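Local coordinates for protein putative endo-1,4-beta-xylanase (PDB 5MSX) that probably hydrolyses O-glycosidic bonds in plant pectin glycans as a calcium-binding family 43 glycoside hydrolase, likely an arabinofuranosidase, at residues I34-I39 / Y49-G54; Q57-S62 / K90-S95. All coordinates share one frame; numbering follows the deposited sequence.

Interaction 1. Residues I34-I39 / Y49-G54; sequences IADASI and YATTDG. With EDO (1,2-ethanediol), chain U.
Asp36 and Thr51 meet through their side-chain oxygens: Thr51 OG1 donates to Asp36 OD2 at 2.6 Å, reaching the carboxylate on its anti side and 17° out of its plane. Asp36 CG lies anti to its own carbonyl carbon (chi1 -45°), which swings the carboxylate back over the neighbouring strand. O2 of a 1,2-ethanediol, probably from the crystallisation liquor and also held by Arg286, is modelled doubtfully close to OD2. Strands 37-39 and 49-52 run antiparallel at 160°, and segments 34-39 and 49-54 shift register by one residue between the Ala35-Thr51 and Ser38-Tyr49 pairs. This beta bulge lies between Ala35 and Ser38, and the chain turns a corner at Asp36. Behind it, Ala50 CB points toward the opposite segment, 3.9 Å from Ile34 CB and 4.1 Å from Ala37 CB. Ser38 gives its N-H to Tyr49 O at 2.8 Å. With an alanine in place of Asp36, Thr51 OG1 loses its acceptor here, and the hydroxyl is likely to be freer to turn. Asp36 is the predicted proton acceptor of the active site, so the corner at the bulge and the threonine hydroxyl probably help to position the presumed general base.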
loop_
_atom_site.group_PDB
_atom_site.type_symbol
_atom_site.label_atom_id
_atom_site.label_comp_id
_atom_site.label_asym_id
_atom_site.label_seq_id
_atom_site.Cartn_x
_atom_site.Cartn_y
_atom_site.Cartn_z
ATOM N N ILE C 34 -16.953 9.272 -27.564
ATOM C CA ILE C 34 -16.401 8.486 -26.493
ATOM C C ILE C 34 -17.367 7.366 -26.108
ATOM O O ILE C 34 -18.596 7.495 -26.286
ATOM C CB ILE C 34 -16.026 9.340 -25.263
ATOM C CG1 ILE C 34 -17.252 10.011 -24.621
ATOM C CG2 ILE C 34 -14.967 10.376 -25.644
ATOM C CD1 ILE C 34 -17.047 10.315 -23.148
ATOM N N ALA C 35 -16.786 6.281 -25.617
ATOM C CA ALA C 35 -17.508 5.121 -25.169
ATOM C C ALA C 35 -16.838 4.517 -23.922
ATOM O O ALA C 35 -15.712 4.877 -23.561
ATOM C CB ALA C 35 -17.544 4.091 -26.282
ATOM N N ASP C 36 -17.536 3.584 -23.295
ATOM C CA ASP C 36 -16.988 2.771 -22.227
ATOM C C ASP C 36 -16.518 3.675 -21.059
ATOM O O ASP C 36 -15.468 3.428 -20.461
ATOM C CB ASP C 36 -15.803 1.899 -22.713
ATOM C CG ASP C 36 -16.050 1.190 -24.069
ATOM O OD1 ASP C 36 -17.172 0.713 -24.342
ATOM O OD2 ASP C 36 -15.059 1.063 -24.822
ATOM N N ALA C 37 -17.300 4.701 -20.749
ATOM C CA ALA C 37 -16.859 5.788 -19.877
ATOM C C ALA C 37 -16.829 5.402 -18.405
ATOM O O ALA C 37 -17.684 4.639 -17.920
ATOM C CB ALA C 37 -17.739 7.009 -20.071
ATOM N N SER C 38 -15.822 5.924 -17.708
ATOM C CA SER C 38 -15.668 5.788 -16.273
ATOM C C SER C 38 -15.629 7.180 -15.753
ATOM O O SER C 38 -14.702 7.911 -16.045
ATOM C CB SER C 38 -14.365 5.056 -15.930
ATOM O OG SER C 38 -14.463 3.697 -16.312
ATOM N N ILE C 39 -16.686 7.577 -15.051
ATOM C CA ILE C 39 -16.851 8.933 -14.601
ATOM C C ILE C 39 -16.870 8.944 -13.072
ATOM O O ILE C 39 -17.456 8.060 -12.435
ATOM C CB ILE C 39 -18.124 9.539 -15.184
ATOM C CG1 ILE C 39 -18.018 9.627 -16.732
ATOM C CG2 ILE C 39 -18.403 10.908 -14.565
ATOM C CD1 ILE C 39 -19.377 9.712 -17.417
ATOM N N TYR C 49 -12.731 9.206 -17.863
ATOM C CA TYR C 49 -11.816 8.360 -18.573
ATOM C C TYR C 49 -12.637 7.444 -19.496
ATOM O O TYR C 49 -13.516 6.714 -19.035
ATOM C CB TYR C 49 -11.075 7.478 -17.575
ATOM C CG TYR C 49 -10.246 8.212 -16.527
ATOM C CD1 TYR C 49 -8.927 8.622 -16.808
ATOM C CD2 TYR C 49 -10.735 8.447 -15.249
ATOM C CE1 TYR C 49 -8.147 9.259 -15.847
ATOM C CE2 TYR C 49 -9.958 9.091 -14.290
ATOM C CZ TYR C 49 -8.665 9.475 -14.583
ATOM O OH TYR C 49 -7.898 10.112 -13.628
ATOM N N ALA C 50 -12.314 7.417 -20.770
ATOM C CA ALA C 50 -13.133 6.695 -21.740
ATOM C C ALA C 50 -12.291 6.193 -22.900
ATOM O O ALA C 50 -11.122 6.581 -23.037
ATOM C CB ALA C 50 -14.264 7.595 -22.234
ATOM N N THR C 51 -12.875 5.286 -23.684
ATOM C CA THR C 51 -12.372 4.975 -25.012
ATOM C C THR C 51 -12.667 6.183 -25.929
ATOM O O THR C 51 -13.818 6.653 -25.996
ATOM C CB THR C 51 -13.086 3.749 -25.591
ATOM O OG1 THR C 51 -13.002 2.649 -24.688
ATOM C CG2 THR C 51 -12.533 3.367 -26.993
ATOM N N THR C 52 -11.654 6.663 -26.648
ATOM C CA THR C 52 -11.877 7.681 -27.643
ATOM C C THR C 52 -12.182 6.996 -29.005
ATOM O O THR C 52 -11.423 6.166 -29.483
ATOM C CB THR C 52 -10.696 8.667 -27.705
ATOM O OG1 THR C 52 -10.555 9.339 -26.428
ATOM C CG2 THR C 52 -10.933 9.696 -28.834
ATOM N N ASP C 53 -13.335 7.342 -29.579
ATOM C CA ASP C 53 -13.913 6.729 -30.796
ATOM C C ASP C 53 -13.630 7.729 -31.954
ATOM O O ASP C 53 -12.926 8.703 -31.768
ATOM C CB ASP C 53 -15.457 6.572 -30.588
ATOM C CG ASP C 53 -15.934 5.124 -30.355
ATOM O OD1 ASP C 53 -15.144 4.215 -29.944
ATOM O OD2 ASP C 53 -17.168 4.895 -30.583
ATOM N N GLY C 54 -14.215 7.514 -33.130
ATOM C CA GLY C 54 -14.174 8.504 -34.211
ATOM C C GLY C 54 -12.867 8.476 -35.018
ATOM O O GLY C 54 -12.604 9.425 -35.751
HETATM C C1 EDO U . -14.668 -2.260 -27.814
HETATM O O1 EDO U . -15.770 -2.693 -27.002
HETATM C C2 EDO U . -14.224 -0.875 -27.412
HETATM O O2 EDO U . -15.355 -0.136 -26.986
#

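Interaction 2. Residues Q57-S62 / K90-S95; sequences QGLKTS and KYWAPS. With EDO (1,2-ethanediol), chain B.
The indole of Trp92 has Lys90 over one face and Leu59 at its rim. Lys90 CE stands 3.5 Å above the ring plane, offset toward the rim, whereas Leu59 O comes in at the edge near the plane, 3.7 Å from Trp92 CZ2. The Leu59 side chain crosses the indole at about a right angle, touching the same edge carbon with CD2 (4.1 Å from Trp92 CZ2). Lys90 leaves the backbone with CG anti to its N (chi1 -166°) and then bends at chi3, 71°, a kink that carries its end across the tryptophan to the loop. There Lys90 NZ gives a long hydrogen bond of 3.3 Å to Leu59 O, nearly along the C=O direction. A second bond lies at Ser62, whose OG accepts the N-H of Tyr91 at 2.9 Å, almost linear at 171°. Ser62 CB approaches the indole obliquely, with Trp92 NE1 at 4.2 Å. Gly58 N binds O2 of a 1,2-ethanediol. Tyr91 sends its hydroxyl away to Tyr82, and Trp92 also packs on Thr51 and Thr109. The two hydrogen bonds and the Leu59-Trp92 contact therefore tie the irregular 57-62 loop to segment 90-95, while Lys90 covers the indole from within its own segment; together they probably help hold Trp92 about 5 Å from the side chain of Asp36, beside the predicted active site.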
loop_
_atom_site.group_PDB
_atom_site.type_symbol
_atom_site.label_atom_id
_atom_site.label_comp_id
_atom_site.label_asym_id
_atom_site.label_seq_id
_atom_site.Cartn_x
_atom_site.Cartn_y
_atom_site.Cartn_z
ATOM N N GLN C 57 -11.454 3.474 -38.329
ATOM C CA GLN C 57 -11.050 2.123 -38.706
ATOM C C GLN C 57 -11.747 1.034 -37.896
ATOM O O GLN C 57 -11.218 -0.071 -37.711
ATOM C CB GLN C 57 -9.521 2.005 -38.670
ATOM C CG GLN C 57 -8.856 2.903 -39.717
ATOM C CD GLN C 57 -7.364 2.661 -39.831
ATOM O OE1 GLN C 57 -6.925 1.518 -39.973
ATOM N NE2 GLN C 57 -6.572 3.731 -39.741
ATOM N N GLY C 58 -12.984 1.312 -37.486
ATOM C CA GLY C 58 -13.709 0.444 -36.566
ATOM C C GLY C 58 -12.855 0.117 -35.341
ATOM O O GLY C 58 -12.129 0.977 -34.798
ATOM N N LEU C 59 -12.875 -1.154 -34.981
ATOM C CA LEU C 59 -12.153 -1.651 -33.830
ATOM C C LEU C 59 -10.654 -1.899 -34.040
ATOM O O LEU C 59 -10.013 -2.397 -33.136
ATOM C CB LEU C 59 -12.834 -2.926 -33.321
ATOM C CG LEU C 59 -14.238 -2.696 -32.747
ATOM C CD1 LEU C 59 -14.881 -4.029 -32.438
ATOM C CD2 LEU C 59 -14.214 -1.804 -31.507
ATOM N N LYS C 60 -10.094 -1.528 -35.190
ATOM C CA LYS C 60 -8.693 -1.817 -35.498
ATOM C C LYS C 60 -7.785 -0.792 -34.854
ATOM O O LYS C 60 -6.630 -1.089 -34.554
ATOM C CB LYS C 60 -8.459 -1.815 -37.013
ATOM C CG LYS C 60 -9.258 -2.859 -37.776
ATOM C CD LYS C 60 -8.998 -2.759 -39.281
ATOM C CE LYS C 60 -10.084 -3.452 -40.096
ATOM N NZ LYS C 60 -9.968 -3.116 -41.544
ATOM N N THR C 61 -8.297 0.429 -34.672
ATOM C CA THR C 61 -7.595 1.476 -33.947
ATOM C C THR C 61 -8.553 2.202 -32.973
ATOM O O THR C 61 -9.760 2.017 -33.023
ATOM C CB THR C 61 -7.073 2.520 -34.922
ATOM O OG1 THR C 61 -8.180 3.090 -35.618
ATOM C CG2 THR C 61 -6.077 1.912 -35.943
ATOM N N SER C 62 -8.004 3.076 -32.133
ATOM C CA SER C 62 -8.822 3.933 -31.282
ATOM C C SER C 62 -8.149 5.273 -31.262
ATOM O O SER C 62 -7.065 5.413 -31.788
ATOM C CB SER C 62 -8.892 3.363 -29.859
ATOM O OG SER C 62 -7.650 3.581 -29.173
ATOM N N LYS C 90 -3.672 1.131 -29.085
ATOM C CA LYS C 90 -5.124 1.020 -29.045
ATOM C C LYS C 90 -5.577 0.897 -27.584
ATOM O O LYS C 90 -5.154 0.008 -26.881
ATOM C CB LYS C 90 -5.558 -0.188 -29.833
ATOM C CG LYS C 90 -7.046 -0.226 -30.149
ATOM C CD LYS C 90 -7.353 -1.416 -31.035
ATOM C CE LYS C 90 -7.234 -2.732 -30.298
ATOM N NZ LYS C 90 -7.856 -3.805 -31.120
ATOM N N TYR C 91 -6.432 1.811 -27.152
ATOM C CA TYR C 91 -6.684 2.080 -25.745
ATOM C C TYR C 91 -8.196 2.023 -25.499
ATOM O O TYR C 91 -8.917 2.851 -26.012
ATOM C CB TYR C 91 -6.144 3.466 -25.416
ATOM C CG TYR C 91 -6.106 3.748 -23.946
ATOM C CD1 TYR C 91 -4.993 3.410 -23.185
ATOM C CD2 TYR C 91 -7.191 4.353 -23.299
ATOM C CE1 TYR C 91 -4.945 3.676 -21.825
ATOM C CE2 TYR C 91 -7.150 4.610 -21.925
ATOM C CZ TYR C 91 -6.018 4.270 -21.200
ATOM O OH TYR C 91 -5.926 4.519 -19.854
ATOM N N TRP C 92 -8.636 1.023 -24.765
ATOM C CA TRP C 92 -10.015 0.761 -24.485
ATOM C C TRP C 92 -10.330 0.713 -23.004
ATOM O O TRP C 92 -9.569 0.129 -22.198
ATOM C CB TRP C 92 -10.396 -0.628 -24.998
ATOM C CG TRP C 92 -10.441 -0.776 -26.471
ATOM C CD1 TRP C 92 -10.446 0.211 -27.407
ATOM C CD2 TRP C 92 -10.549 -2.002 -27.170
ATOM N NE1 TRP C 92 -10.528 -0.330 -28.642
ATOM C CE2 TRP C 92 -10.603 -1.693 -28.528
ATOM C CE3 TRP C 92 -10.619 -3.342 -26.766
ATOM C CZ2 TRP C 92 -10.696 -2.678 -29.522
ATOM C CZ3 TRP C 92 -10.697 -4.329 -27.731
ATOM C CH2 TRP C 92 -10.740 -3.996 -29.105
ATOM N N ALA C 93 -11.497 1.265 -22.692
ATOM C CA ALA C 93 -12.275 0.894 -21.532
ATOM C C ALA C 93 -11.481 0.967 -20.195
ATOM O O ALA C 93 -11.408 0.012 -19.448
ATOM C CB ALA C 93 -12.892 -0.474 -21.765
ATOM N N PRO C 94 -10.877 2.113 -19.919
ATOM C CA PRO C 94 -10.207 2.279 -18.633
ATOM C C PRO C 94 -11.210 2.238 -17.485
ATOM O O PRO C 94 -12.365 2.742 -17.610
ATOM C CB PRO C 94 -9.620 3.689 -18.709
ATOM C CG PRO C 94 -10.514 4.402 -19.652
ATOM C CD PRO C 94 -11.022 3.384 -20.633
ATOM N N SER C 95 -10.739 1.697 -16.370
ATOM C CA SER C 95 -11.481 1.716 -15.122
ATOM C C SER C 95 -11.544 3.130 -14.606
ATOM O O SER C 95 -10.999 4.051 -15.210
ATOM C CB SER C 95 -10.776 0.820 -14.100
ATOM O OG SER C 95 -9.503 1.367 -13.769
HETATM C C1 EDO B . -16.794 3.919 -39.595
HETATM O O1 EDO B . -16.333 5.261 -39.398
HETATM C C2 EDO B . -15.727 2.923 -39.155
HETATM O O2 EDO B . -14.865 3.463 -38.141
#

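Overall arrangement
Interactions 1 and 2 come in series along the chain, within the family 43 glycosidase range, and their centres lie 9 Å apart. Interaction 1 is buried, about 3 Å from the chain centre, and belongs to the sheet of strands 34-35, 37-42, 45-52 and 67-70; interaction 2 is at the surface, about 12 Å out, where the loop between strands 45-52 and 67-70 meets strand 91-92 of a separate sheet. They join directly: Ser38 OG to Pro94 O at 2.6 Å and Thr51 OG1 to Ala93 N at 2.9 Å are probable hydrogen bonds. Such successive small antiparallel sheets are consistent with the five-bladed beta-propeller of this family, whose active site lies near the propeller centre, with Trp92 flanking the predicted site.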